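Local coordinates for putative uronate isomerase (PDB 4NAR), which is of unconfirmed function, though its lactate racemase-like domain suggests that it may act as a lactate racemase, at residues E100-E105 against H315-M320; H73-I78 against F96-F101; V224-E227 against P233-L236; G150-E155 against Q258-Y263. All blocks are in the same frame, centred on the assembly; numbering follows the deposited sequence.

Contact 1: E100-E105 against H315-M320; sequences EFFNPE and HSNPQM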
loop_
_atom_site.group_PDB
_atom_site.type_symbol
_atom_site.label_atom_id
_atom_site.label_comp_id
_atom_site.label_asym_id
_atom_site.label_seq_id
_atom_site.Cartn_x
_atom_site.Cartn_y
_atom_site.Cartn_z
ATOM N N GLU A 100 6.866 -12.076 -8.269
ATOM C CA GLU A 100 5.959 -12.728 -9.226
ATOM C C GLU A 100 4.707 -13.219 -8.500
ATOM O O GLU A 100 4.504 -14.422 -8.301
ATOM C CB GLU A 100 6.651 -13.898 -9.921
ATOM C CG GLU A 100 7.957 -13.532 -10.585
ATOM C CD GLU A 100 8.829 -14.749 -10.821
ATOM O OE1 GLU A 100 8.600 -15.434 -11.858
ATOM O OE2 GLU A 100 9.726 -15.023 -9.968
ATOM N N PHE A 101 3.881 -12.252 -8.115
ATOM C CA PHE A 101 2.720 -12.440 -7.251
ATOM C C PHE A 101 1.822 -13.567 -7.769
ATOM O O PHE A 101 1.261 -14.359 -6.992
ATOM C CB PHE A 101 1.943 -11.111 -7.229
ATOM C CG PHE A 101 0.832 -11.057 -6.227
ATOM C CD1 PHE A 101 -0.417 -11.580 -6.523
ATOM C CD2 PHE A 101 1.025 -10.453 -4.994
ATOM C CE1 PHE A 101 -1.462 -11.525 -5.598
ATOM C CE2 PHE A 101 -0.007 -10.381 -4.072
ATOM C CZ PHE A 101 -1.257 -10.927 -4.374
ATOM N N PHE A 102 1.687 -13.622 -9.094
ATOM C CA PHE A 102 0.708 -14.513 -9.710
ATOM C C PHE A 102 1.345 -15.797 -10.209
ATOM O O PHE A 102 0.694 -16.564 -10.902
ATOM C CB PHE A 102 0.028 -13.816 -10.894
ATOM C CG PHE A 102 -0.705 -12.553 -10.521
ATOM C CD1 PHE A 102 -2.022 -12.597 -10.063
ATOM C CD2 PHE A 102 -0.077 -11.312 -10.645
ATOM C CE1 PHE A 102 -2.704 -11.409 -9.719
ATOM C CE2 PHE A 102 -0.742 -10.122 -10.300
ATOM C CZ PHE A 102 -2.057 -10.171 -9.834
ATOM N N ASN A 103 2.622 -16.008 -9.895
ATOM C CA ASN A 103 3.323 -17.190 -10.382
ATOM C C ASN A 103 3.592 -18.188 -9.255
ATOM O O ASN A 103 4.483 -17.974 -8.415
ATOM C CB ASN A 103 4.622 -16.809 -11.098
ATOM C CG ASN A 103 5.218 -17.971 -11.895
ATOM O OD1 ASN A 103 4.890 -19.155 -11.658
ATOM N ND2 ASN A 103 6.109 -17.637 -12.844
ATOM N N PRO A 104 2.825 -19.297 -9.245
ATOM C CA PRO A 104 2.940 -20.311 -8.181
ATOM C C PRO A 104 4.375 -20.788 -8.009
ATOM O O PRO A 104 4.822 -21.053 -6.891
ATOM C CB PRO A 104 2.071 -21.464 -8.689
ATOM C CG PRO A 104 1.055 -20.792 -9.597
ATOM C CD PRO A 104 1.812 -19.659 -10.261
ATOM N N GLU A 105 5.100 -20.870 -9.113
ATOM C CA GLU A 105 6.453 -21.408 -9.084
ATOM C C GLU A 105 7.451 -20.492 -8.364
ATOM O O GLU A 105 8.499 -20.948 -7.896
ATOM C CB GLU A 105 6.908 -21.716 -10.511
ATOM C CG GLU A 105 6.103 -22.841 -11.165
ATOM C CD GLU A 105 6.074 -24.104 -10.306
ATOM O OE1 GLU A 105 7.141 -24.492 -9.750
ATOM O OE2 GLU A 105 4.981 -24.704 -10.180
ATOM N N HIS A 315 -6.139 -1.307 -13.676
ATOM C CA HIS A 315 -5.095 -2.148 -13.090
ATOM C C HIS A 315 -4.176 -2.550 -14.236
ATOM O O HIS A 315 -4.629 -2.586 -15.384
ATOM C CB HIS A 315 -5.709 -3.390 -12.426
ATOM C CG HIS A 315 -4.807 -4.059 -11.432
ATOM N ND1 HIS A 315 -3.767 -4.893 -11.801
ATOM C CD2 HIS A 315 -4.794 -4.024 -10.075
ATOM C CE1 HIS A 315 -3.154 -5.336 -10.715
ATOM N NE2 HIS A 315 -3.761 -4.826 -9.653
ATOM N N SER A 316 -2.904 -2.839 -13.954
ATOM C CA SER A 316 -1.977 -3.201 -15.035
ATOM C C SER A 316 -2.088 -4.684 -15.414
ATOM O O SER A 316 -1.783 -5.074 -16.550
ATOM C CB SER A 316 -0.531 -2.822 -14.692
ATOM O OG SER A 316 -0.132 -3.362 -13.436
ATOM N N ASN A 317 -2.518 -5.501 -14.456
ATOM C CA ASN A 317 -2.813 -6.903 -14.713
ATOM C C ASN A 317 -4.127 -7.035 -15.513
ATOM O O ASN A 317 -5.202 -6.714 -14.998
ATOM C CB ASN A 317 -2.908 -7.649 -13.386
ATOM C CG ASN A 317 -3.158 -9.131 -13.568
ATOM O OD1 ASN A 317 -4.308 -9.562 -13.666
ATOM N ND2 ASN A 317 -2.082 -9.923 -13.614
ATOM N N PRO A 318 -4.044 -7.506 -16.777
ATOM C CA PRO A 318 -5.180 -7.485 -17.722
ATOM C C PRO A 318 -6.413 -8.158 -17.152
ATOM O O PRO A 318 -7.541 -7.683 -17.324
ATOM C CB PRO A 318 -4.676 -8.313 -18.914
ATOM C CG PRO A 318 -3.174 -8.218 -18.844
ATOM C CD PRO A 318 -2.861 -8.179 -17.350
ATOM N N GLN A 319 -6.183 -9.268 -16.468
ATOM C CA GLN A 319 -7.267 -10.022 -15.881
ATOM C C GLN A 319 -7.976 -9.200 -14.806
ATOM O O GLN A 319 -9.203 -9.059 -14.845
ATOM C CB GLN A 319 -6.743 -11.337 -15.314
ATOM C CG GLN A 319 -7.775 -12.112 -14.523
ATOM C CD GLN A 319 -8.418 -13.224 -15.335
ATOM O OE1 GLN A 319 -8.184 -14.419 -15.072
ATOM N NE2 GLN A 319 -9.243 -12.842 -16.322
HETATM N N MSE A 320 -7.215 -8.642 -13.864
HETATM C CA MSE A 320 -7.809 -7.809 -12.808
HETATM C C MSE A 320 -8.495 -6.548 -13.348
HETATM O O MSE A 320 -9.556 -6.152 -12.851
HETATM C CB MSE A 320 -6.799 -7.476 -11.700
HETATM C CG MSE A 320 -6.872 -8.468 -10.529
HETATM SE SE MSE A 320 -5.296 -8.505 -9.391
HETATM C CE MSE A 320 -5.815 -7.102 -8.165
#

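Contact 2: H73-I78 against F96-F101; sequences HRTMKI and FHNHEF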
loop_
_atom_site.group_PDB
_atom_site.type_symbol
_atom_site.label_atom_id
_atom_site.label_comp_id
_atom_site.label_asym_id
_atom_site.label_seq_id
_atom_site.Cartn_x
_atom_site.Cartn_y
_atom_site.Cartn_z
ATOM N N HIS A 73 0.957 -4.973 -7.995
ATOM C CA HIS A 73 1.411 -3.942 -8.938
ATOM C C HIS A 73 2.325 -4.473 -10.041
ATOM O O HIS A 73 2.920 -5.548 -9.903
ATOM C CB HIS A 73 2.156 -2.817 -8.219
ATOM C CG HIS A 73 1.371 -2.164 -7.130
ATOM N ND1 HIS A 73 1.941 -1.268 -6.247
ATOM C CD2 HIS A 73 0.072 -2.282 -6.769
ATOM C CE1 HIS A 73 1.019 -0.856 -5.393
ATOM N NE2 HIS A 73 -0.122 -1.457 -5.685
ATOM N N ARG A 74 2.464 -3.689 -11.112
ATOM C CA ARG A 74 3.274 -4.087 -12.275
ATOM C C ARG A 74 4.736 -4.318 -11.899
ATOM O O ARG A 74 5.212 -3.840 -10.857
ATOM C CB ARG A 74 3.192 -3.054 -13.418
ATOM C CG ARG A 74 3.697 -1.628 -13.069
ATOM C CD ARG A 74 3.910 -0.789 -14.356
ATOM N NE ARG A 74 4.415 0.563 -14.106
ATOM C CZ ARG A 74 5.706 0.869 -13.939
ATOM N NH1 ARG A 74 6.631 -0.087 -13.983
ATOM N NH2 ARG A 74 6.074 2.134 -13.714
ATOM N N THR A 75 5.440 -5.062 -12.747
ATOM C CA THR A 75 6.871 -5.227 -12.598
ATOM C C THR A 75 7.549 -3.902 -12.889
ATOM O O THR A 75 7.019 -3.059 -13.629
ATOM C CB THR A 75 7.424 -6.275 -13.581
ATOM O OG1 THR A 75 6.977 -5.953 -14.911
ATOM C CG2 THR A 75 6.935 -7.658 -13.205
HETATM N N MSE A 76 8.728 -3.724 -12.305
HETATM C CA MSE A 76 9.524 -2.535 -12.556
HETATM C C MSE A 76 10.623 -2.780 -13.572
HETATM O O MSE A 76 11.194 -3.879 -13.639
HETATM C CB MSE A 76 10.124 -2.002 -11.261
HETATM C CG MSE A 76 9.277 -0.885 -10.671
HETATM SE SE MSE A 76 9.632 -0.698 -8.802
HETATM C CE MSE A 76 11.323 0.210 -8.825
ATOM N N LYS A 77 10.894 -1.749 -14.362
ATOM C CA LYS A 77 12.065 -1.732 -15.217
ATOM C C LYS A 77 13.352 -1.595 -14.380
ATOM O O LYS A 77 13.342 -1.021 -13.280
ATOM C CB LYS A 77 11.934 -0.582 -16.213
ATOM C CG LYS A 77 10.686 -0.686 -17.075
ATOM C CD LYS A 77 11.040 -1.252 -18.450
ATOM C CE LYS A 77 9.825 -1.828 -19.176
ATOM N NZ LYS A 77 9.465 -3.184 -18.638
ATOM N N ILE A 78 14.452 -2.126 -14.903
ATOM C CA ILE A 78 15.747 -2.048 -14.229
ATOM C C ILE A 78 16.079 -0.612 -13.826
ATOM O O ILE A 78 16.538 -0.351 -12.707
ATOM C CB ILE A 78 16.868 -2.643 -15.116
ATOM C CG1 ILE A 78 16.808 -4.178 -15.081
ATOM C CG2 ILE A 78 18.254 -2.163 -14.673
ATOM C CD1 ILE A 78 17.497 -4.862 -16.278
ATOM N N PHE A 96 18.886 -7.176 -9.189
ATOM C CA PHE A 96 17.502 -6.776 -8.952
ATOM C C PHE A 96 16.573 -7.943 -9.251
ATOM O O PHE A 96 16.834 -8.724 -10.169
ATOM C CB PHE A 96 17.102 -5.612 -9.865
ATOM C CG PHE A 96 17.985 -4.396 -9.739
ATOM C CD1 PHE A 96 18.332 -3.896 -8.487
ATOM C CD2 PHE A 96 18.483 -3.749 -10.882
ATOM C CE1 PHE A 96 19.163 -2.747 -8.375
ATOM C CE2 PHE A 96 19.301 -2.614 -10.780
ATOM C CZ PHE A 96 19.646 -2.110 -9.528
ATOM N N HIS A 97 15.481 -8.048 -8.494
ATOM C CA HIS A 97 14.442 -9.031 -8.788
ATOM C C HIS A 97 13.064 -8.376 -8.686
ATOM O O HIS A 97 12.779 -7.609 -7.756
ATOM C CB HIS A 97 14.498 -10.248 -7.838
ATOM C CG HIS A 97 15.839 -10.931 -7.783
ATOM N ND1 HIS A 97 16.189 -11.943 -8.643
ATOM C CD2 HIS A 97 16.895 -10.745 -6.951
ATOM C CE1 HIS A 97 17.421 -12.359 -8.353
ATOM N NE2 HIS A 97 17.865 -11.651 -7.339
ATOM N N ASN A 98 12.209 -8.676 -9.654
ATOM C CA ASN A 98 10.798 -8.395 -9.472
ATOM C C ASN A 98 10.151 -9.544 -8.687
ATOM O O ASN A 98 10.646 -10.691 -8.698
ATOM C CB ASN A 98 10.083 -8.200 -10.816
ATOM C CG ASN A 98 10.217 -6.783 -11.348
ATOM O OD1 ASN A 98 9.547 -5.857 -10.878
ATOM N ND2 ASN A 98 11.090 -6.606 -12.337
ATOM N N HIS A 99 9.063 -9.225 -7.991
ATOM C CA HIS A 99 8.231 -10.246 -7.355
ATOM C C HIS A 99 7.332 -10.838 -8.453
ATOM O O HIS A 99 7.097 -10.183 -9.466
ATOM C CB HIS A 99 7.407 -9.625 -6.211
ATOM C CG HIS A 99 6.489 -10.599 -5.533
ATOM N ND1 HIS A 99 6.850 -11.887 -5.237
ATOM C CD2 HIS A 99 5.209 -10.441 -5.083
ATOM C CE1 HIS A 99 5.831 -12.505 -4.640
ATOM N NE2 HIS A 99 4.838 -11.643 -4.537
ATOM N N GLU A 100 6.866 -12.076 -8.269
ATOM C CA GLU A 100 5.959 -12.728 -9.226
ATOM C C GLU A 100 4.707 -13.219 -8.500
ATOM O O GLU A 100 4.504 -14.422 -8.301
ATOM C CB GLU A 100 6.651 -13.898 -9.921
ATOM C CG GLU A 100 7.957 -13.532 -10.585
ATOM C CD GLU A 100 8.829 -14.749 -10.821
ATOM O OE1 GLU A 100 8.600 -15.434 -11.858
ATOM O OE2 GLU A 100 9.726 -15.023 -9.968
ATOM N N PHE A 101 3.881 -12.252 -8.115
ATOM C CA PHE A 101 2.720 -12.440 -7.251
ATOM C C PHE A 101 1.822 -13.567 -7.769
ATOM O O PHE A 101 1.261 -14.359 -6.992
ATOM C CB PHE A 101 1.943 -11.111 -7.229
ATOM C CG PHE A 101 0.832 -11.057 -6.227
ATOM C CD1 PHE A 101 -0.417 -11.580 -6.523
ATOM C CD2 PHE A 101 1.025 -10.453 -4.994
ATOM C CE1 PHE A 101 -1.462 -11.525 -5.598
ATOM C CE2 PHE A 101 -0.007 -10.381 -4.072
ATOM C CZ PHE A 101 -1.257 -10.927 -4.374
#

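Contact 3: V224-E227 against P233-L236; sequences VYEE and PRAL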
loop_
_atom_site.group_PDB
_atom_site.type_symbol
_atom_site.label_atom_id
_atom_site.label_comp_id
_atom_site.label_asym_id
_atom_site.label_seq_id
_atom_site.Cartn_x
_atom_site.Cartn_y
_atom_site.Cartn_z
ATOM N N VAL A 224 9.594 6.828 8.244
ATOM C CA VAL A 224 8.469 7.758 8.326
ATOM C C VAL A 224 8.922 9.093 7.715
ATOM O O VAL A 224 10.066 9.534 7.929
ATOM C CB VAL A 224 7.968 7.943 9.781
ATOM C CG1 VAL A 224 6.686 8.758 9.810
ATOM C CG2 VAL A 224 7.733 6.597 10.446
ATOM N N TYR A 225 8.043 9.736 6.951
ATOM C CA TYR A 225 8.421 10.948 6.242
ATOM C C TYR A 225 7.209 11.825 5.947
ATOM O O TYR A 225 6.055 11.383 6.005
ATOM C CB TYR A 225 9.107 10.603 4.919
ATOM C CG TYR A 225 8.348 9.529 4.182
ATOM C CD1 TYR A 225 8.637 8.189 4.405
ATOM C CD2 TYR A 225 7.319 9.845 3.288
ATOM C CE1 TYR A 225 7.926 7.182 3.758
ATOM C CE2 TYR A 225 6.604 8.839 2.626
ATOM C CZ TYR A 225 6.912 7.511 2.873
ATOM O OH TYR A 225 6.228 6.491 2.239
ATOM N N GLU A 226 7.494 13.082 5.621
ATOM C CA GLU A 226 6.484 13.979 5.085
ATOM C C GLU A 226 6.720 14.162 3.596
ATOM O O GLU A 226 7.843 13.991 3.106
ATOM C CB GLU A 226 6.545 15.335 5.773
ATOM C CG GLU A 226 6.089 15.303 7.204
ATOM C CD GLU A 226 6.763 16.377 8.029
ATOM O OE1 GLU A 226 7.663 17.071 7.489
ATOM O OE2 GLU A 226 6.395 16.522 9.215
ATOM N N GLU A 227 5.651 14.513 2.886
ATOM C CA GLU A 227 5.766 14.904 1.492
ATOM C C GLU A 227 5.097 16.257 1.287
ATOM O O GLU A 227 3.875 16.382 1.427
ATOM C CB GLU A 227 5.138 13.860 0.570
ATOM C CG GLU A 227 5.193 14.270 -0.886
ATOM C CD GLU A 227 5.060 13.087 -1.823
ATOM O OE1 GLU A 227 4.810 11.957 -1.321
ATOM O OE2 GLU A 227 5.214 13.293 -3.054
ATOM N N PRO A 233 12.462 13.250 5.120
ATOM C CA PRO A 233 12.627 12.117 6.041
ATOM C C PRO A 233 12.444 12.595 7.483
ATOM O O PRO A 233 12.887 13.699 7.824
ATOM C CB PRO A 233 14.079 11.678 5.816
ATOM C CG PRO A 233 14.426 12.167 4.442
ATOM C CD PRO A 233 13.638 13.457 4.255
ATOM N N ARG A 234 11.806 11.786 8.322
ATOM C CA ARG A 234 11.526 12.196 9.691
ATOM C C ARG A 234 11.954 11.148 10.723
ATOM O O ARG A 234 12.217 11.480 11.885
ATOM C CB ARG A 234 10.038 12.500 9.828
ATOM C CG ARG A 234 9.585 13.708 8.989
ATOM C CD ARG A 234 10.229 15.042 9.482
ATOM N NE ARG A 234 10.158 15.130 10.941
ATOM C CZ ARG A 234 9.116 15.623 11.608
ATOM N NH1 ARG A 234 8.075 16.108 10.940
ATOM N NH2 ARG A 234 9.112 15.639 12.941
ATOM N N ALA A 235 12.009 9.883 10.302
ATOM C CA ALA A 235 12.442 8.802 11.192
ATOM C C ALA A 235 12.767 7.529 10.432
ATOM O O ALA A 235 12.142 7.222 9.414
ATOM C CB ALA A 235 11.383 8.503 12.253
ATOM N N LEU A 236 13.739 6.791 10.957
ATOM C CA LEU A 236 14.095 5.475 10.454
ATOM C C LEU A 236 14.197 4.555 11.670
ATOM O O LEU A 236 15.158 4.645 12.447
ATOM C CB LEU A 236 15.442 5.532 9.718
ATOM C CG LEU A 236 15.659 4.635 8.487
ATOM C CD1 LEU A 236 17.111 4.127 8.412
ATOM C CD2 LEU A 236 14.670 3.467 8.412
#

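Contact 4: G150-E155 against Q258-Y263; sequences GTVPHE and QLHVKY. With SO4 (sulfate ion), chain C; ACT (acetate ion), chain E.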
loop_
_atom_site.group_PDB
_atom_site.type_symbol
_atom_site.label_atom_id
_atom_site.label_comp_id
_atom_site.label_asym_id
_atom_site.label_seq_id
_atom_site.Cartn_x
_atom_site.Cartn_y
_atom_site.Cartn_z
ATOM N N GLY A 150 7.858 1.515 4.724
ATOM C CA GLY A 150 7.465 2.869 5.068
ATOM C C GLY A 150 6.060 2.934 5.633
ATOM O O GLY A 150 5.153 2.194 5.179
ATOM N N THR A 151 5.867 3.836 6.602
ATOM C CA THR A 151 4.612 3.874 7.358
ATOM C C THR A 151 3.805 5.149 7.127
ATOM O O THR A 151 4.302 6.272 7.317
ATOM C CB THR A 151 4.837 3.654 8.876
ATOM O OG1 THR A 151 5.363 2.335 9.104
ATOM C CG2 THR A 151 3.538 3.829 9.651
ATOM N N VAL A 152 2.545 4.943 6.744
ATOM C CA VAL A 152 1.641 6.005 6.333
ATOM C C VAL A 152 0.225 5.457 6.555
ATOM O O VAL A 152 0.032 4.240 6.584
ATOM C CB VAL A 152 1.930 6.361 4.840
ATOM C CG1 VAL A 152 0.658 6.556 4.023
ATOM C CG2 VAL A 152 2.840 7.584 4.740
ATOM N N PRO A 153 -0.771 6.333 6.761
ATOM C CA PRO A 153 -2.115 5.774 6.979
ATOM C C PRO A 153 -2.591 5.035 5.733
ATOM O O PRO A 153 -2.340 5.512 4.625
ATOM C CB PRO A 153 -2.983 7.010 7.211
ATOM C CG PRO A 153 -2.020 8.099 7.590
ATOM C CD PRO A 153 -0.756 7.805 6.853
ATOM N N HIS A 154 -3.262 3.898 5.907
ATOM C CA HIS A 154 -3.595 3.043 4.779
ATOM C C HIS A 154 -5.021 2.513 4.851
ATOM O O HIS A 154 -5.503 2.120 5.932
ATOM C CB HIS A 154 -2.598 1.888 4.697
ATOM C CG HIS A 154 -2.606 1.165 3.379
ATOM N ND1 HIS A 154 -3.482 0.137 3.096
ATOM C CD2 HIS A 154 -1.819 1.304 2.284
ATOM C CE1 HIS A 154 -3.238 -0.322 1.877
ATOM N NE2 HIS A 154 -2.237 0.369 1.364
ATOM N N GLU A 155 -5.670 2.488 3.683
ATOM C CA GLU A 155 -7.087 2.156 3.557
ATOM C C GLU A 155 -7.429 0.690 3.873
ATOM O O GLU A 155 -8.596 0.382 4.158
ATOM C CB GLU A 155 -7.577 2.479 2.138
ATOM C CG GLU A 155 -6.967 1.569 1.055
ATOM C CD GLU A 155 -5.539 2.000 0.642
ATOM O OE1 GLU A 155 -4.969 2.944 1.264
ATOM O OE2 GLU A 155 -4.979 1.403 -0.316
ATOM N N GLN A 258 0.645 11.646 14.008
ATOM C CA GLN A 258 0.783 13.048 14.394
ATOM C C GLN A 258 1.135 13.893 13.181
ATOM O O GLN A 258 0.930 15.100 13.175
ATOM C CB GLN A 258 1.904 13.217 15.418
ATOM C CG GLN A 258 1.623 12.689 16.827
ATOM C CD GLN A 258 2.847 12.838 17.733
ATOM O OE1 GLN A 258 3.719 11.955 17.779
ATOM N NE2 GLN A 258 2.928 13.969 18.444
ATOM N N LEU A 259 1.685 13.251 12.159
ATOM C CA LEU A 259 2.227 13.962 11.011
ATOM C C LEU A 259 1.329 13.859 9.770
ATOM O O LEU A 259 1.320 14.761 8.917
ATOM C CB LEU A 259 3.603 13.389 10.690
ATOM C CG LEU A 259 4.882 14.114 11.127
ATOM C CD1 LEU A 259 4.795 14.629 12.553
ATOM C CD2 LEU A 259 6.063 13.183 10.960
ATOM N N HIS A 260 0.580 12.766 9.657
ATOM C CA HIS A 260 -0.113 12.479 8.396
ATOM C C HIS A 260 -1.627 12.734 8.389
ATOM O O HIS A 260 -2.325 12.374 7.436
ATOM C CB HIS A 260 0.206 11.056 7.933
ATOM C CG HIS A 260 1.657 10.827 7.644
ATOM N ND1 HIS A 260 2.279 9.614 7.859
ATOM C CD2 HIS A 260 2.609 11.649 7.136
ATOM C CE1 HIS A 260 3.545 9.695 7.495
ATOM N NE2 HIS A 260 3.770 10.923 7.051
ATOM N N VAL A 261 -2.139 13.367 9.439
ATOM C CA VAL A 261 -3.548 13.742 9.453
ATOM C C VAL A 261 -3.756 15.261 9.294
ATOM O O VAL A 261 -3.267 16.052 10.103
ATOM C CB VAL A 261 -4.279 13.207 10.708
ATOM C CG1 VAL A 261 -5.759 13.635 10.702
ATOM C CG2 VAL A 261 -4.172 11.694 10.775
ATOM N N LYS A 262 -4.465 15.646 8.228
ATOM C CA LYS A 262 -4.899 17.023 8.009
ATOM C C LYS A 262 -6.285 17.249 8.604
ATOM O O LYS A 262 -7.197 16.428 8.434
ATOM C CB LYS A 262 -4.948 17.352 6.511
ATOM C CG LYS A 262 -3.593 17.323 5.785
ATOM C CD LYS A 262 -2.618 18.339 6.369
ATOM C CE LYS A 262 -1.433 18.567 5.429
ATOM N NZ LYS A 262 -0.390 19.428 6.083
ATOM N N TYR A 263 -6.457 18.370 9.293
ATOM C CA TYR A 263 -7.752 18.674 9.896
ATOM C C TYR A 263 -8.452 19.812 9.178
ATOM O O TYR A 263 -7.809 20.772 8.747
ATOM C CB TYR A 263 -7.618 18.977 11.393
ATOM C CG TYR A 263 -7.157 17.784 12.196
ATOM C CD1 TYR A 263 -5.802 17.560 12.427
ATOM C CD2 TYR A 263 -8.074 16.865 12.704
ATOM C CE1 TYR A 263 -5.371 16.453 13.156
ATOM C CE2 TYR A 263 -7.653 15.752 13.432
ATOM C CZ TYR A 263 -6.299 15.552 13.653
ATOM O OH TYR A 263 -5.869 14.458 14.378
HETATM S S SO4 C . 0.292 0.611 -1.003
HETATM O O1 SO4 C . 0.863 0.327 0.330
HETATM O O2 SO4 C . 1.162 0.031 -2.044
HETATM O O3 SO4 C . -1.060 0.049 -1.165
HETATM O O4 SO4 C . 0.241 2.068 -1.154
HETATM C C ACT E . 5.087 -1.223 2.758
HETATM O O ACT E . 3.986 -1.093 3.322
HETATM O OXT ACT E . 6.035 -0.685 3.357
HETATM C CH3 ACT E . 5.231 -1.970 1.459
#

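Contact 1: E100-E105 against H315-M320
A Met-aromatic contact and an amide laid over a ring let Phe-102 join two parts of the fold, the loop after strand 94-97 and the start of helix 318-327. The meeting is small, and on its own segment the benzyl group of Phe-102 carries it. The ring lies sandwiched: CD1 of Phe-101 sits over the centre of one face, while the carboxamide of Asn-317 comes to the opposite face, offset toward the rim, with ND2 3.6 Å from Phe-102 CE2. Ring and amide planes are 22° apart, so the amide lies nearly flat over the ring, near its rim. Met-320, a selenomethionine, takes the edge instead, its SE standing 3.7 Å from Phe-102 CZ and close to the ring plane. Asn-317 is the N-cap of the helix. With CG anti to the backbone N (chi1 -178°), its OD1 accepts from Met-320 N at 3.1 Å, on a lone pair in the carbonyl plane, which restrains the amide and keeps ND2 turned to the aromatic ring. Phe-102 itself belongs to a type I turn from Glu-100 to Asn-103, closed by Asn-103 N to Glu-100 O at 2.9 Å. Behind the cap stands His-315, whose NE2 is hydrogen-bonded to Thr-72 OG1 and whose ND1 accepts from Asn-317 N at 3.0 Å, within the imidazole plane.

Contact 2: H73-I78 against F96-F101
Asn-98 grips the backbone of Met-76 with both ends of its carboxamide. Its OD1 accepts from Met-76 N at 2.7 Å, the donor tilted 25° from the carbonyl plane, and its ND2 donates to Met-76 O at 3.0 Å, nearly straight at 171° and on a lone pair of that oxygen. One side chain thus does what a neighbouring strand's peptide groups would do, and the paired bonds hold the amide's rotation. These bonds lie within a beta-alpha-beta crossover: the loop leading from strand 63-68 into helix 78-85 is tied to the residue just after strand 94-97, the parallel neighbour of strand 63-68 at the sheet's margin. Van der Waals contacts flank the clamp. Thr-75 crosses Asn-98 at about a right angle, its CB 3.5 Å from Asn-98 OD1. Farther along, the CG2 branch of Ile-78, anti to the backbone N, meets the edge of the Phe-96 ring at CE2, 4.1 Å away, and Phe-81 stacks on that ring. Arg-74, whose CB points away from segment 96-101, donates from NH1 to Thr-75 O at 3.0 Å, and its NE and NH2 form salt bridges to Asp-280 and Glu-80.

Contact 3: V224-E227 against P233-L236
Strands 224-227 and 233-236 run antiparallel, 4.5 Å apart at their closest, and their register slips by one residue at a classic beta bulge in which Arg-234 and Ala-235 both face Val-224. Val-224 O is gripped twice, by Arg-234 N at 2.9 Å and Ala-235 N at 3.1 Å, and Val-224 N returns a bond to Ala-235 O at 2.8 Å. Beyond the bulge Tyr-225 and Pro-233 form a non-hydrogen-bonded pair, with Tyr-225 CB 4.0 Å from Pro-233 CA. Of the side chains, Val-224 and Ala-235 share a face of the sheet, their CB atoms 4.3 Å apart. Next to the bulge, Arg-234 reaches across to Glu-226. Its chain bends at chi2 and chi3 (-65° and -45°), which turns CD and the guanidinium beyond it alongside the glutamate's carboxylate, and NH1 pairs with Glu-226 OE2 in a salt bridge. The carboxylate oxygen approaches the edge of the guanidinium, the two planes 72° apart; the modelled separation is implausibly short, so its exact length is doubtful. Arg-234 NE has a second partner in Gly-7 O. The two strands form a hairpin of the mixed sheet, in which strand 231-240 lies between strands 217-227 and 5-6; helix 241-259 covers Val-224 and Ala-235 through Leu-255, and Phe-44 packs on Tyr-225 and Pro-233 from a loop.

Contact 4: G150-E155 against Q258-Y263
His-260 crosses both Pro-153 and Val-152 at about right angles, with its imidazole set against both. Pro-153 CD lies 3.6 Å from His-260 CB, and Val-152 CG2 reaches His-260 CE1 at 3.5 Å, each oblique to the ring. The ring's edge, at CE1, faces Thr-151 O, 3.5 Å off and near the ring plane. His-260 CG stands anti to the carbonyl carbon (chi1 -62°), and both ring nitrogens have partners: NE2 is hydrogen-bonded to Tyr-225 O, ND1 to Ser-256 OG. The contact joins the segment that follows strand 144-150, in the parallel part of the seven-stranded sheet, to the junction where helix 241-259 gives way to strand 261-264. On the far side of that segment lie two bound anions, probably from the crystallisation liquor. His-154, its CG anti to the backbone N, directs NE2 along a nearly straight line (177°) to sulfate O3 at 2.8 Å, while Glu-155 OE1 sits over the centre of its ring. Gly-150 N donates to acetate OXT at 3.2 Å. Arg-41 NH2 bonds both anions, and Lys-164 NZ adds a further bond to the sulfate.

The four contacts form two pairs. Contacts 1 and 2, with centres 11 Å apart, share Glu-100 and Phe-101 and touch again where Ser-316 OG lies 3.3 Å from Arg-74 CB. Contacts 3 and 4, also 11 Å between centres, meet where Tyr-225 O stands 2.6 Å from His-260 NE2, a probable hydrogen bond; helix 241-259 packs on contact 3 and ends in contact 4. Contacts 1 and 4 lie on opposite sides of the chain's centre, about 11 Å apart at their nearest atoms. Contact 4 borders the sulfate and acetate; a separate sulfate lies about 5 Å from the Met-320 side chain in contact 1. Such ions are consistent with anion-binding pockets, but they establish no active site.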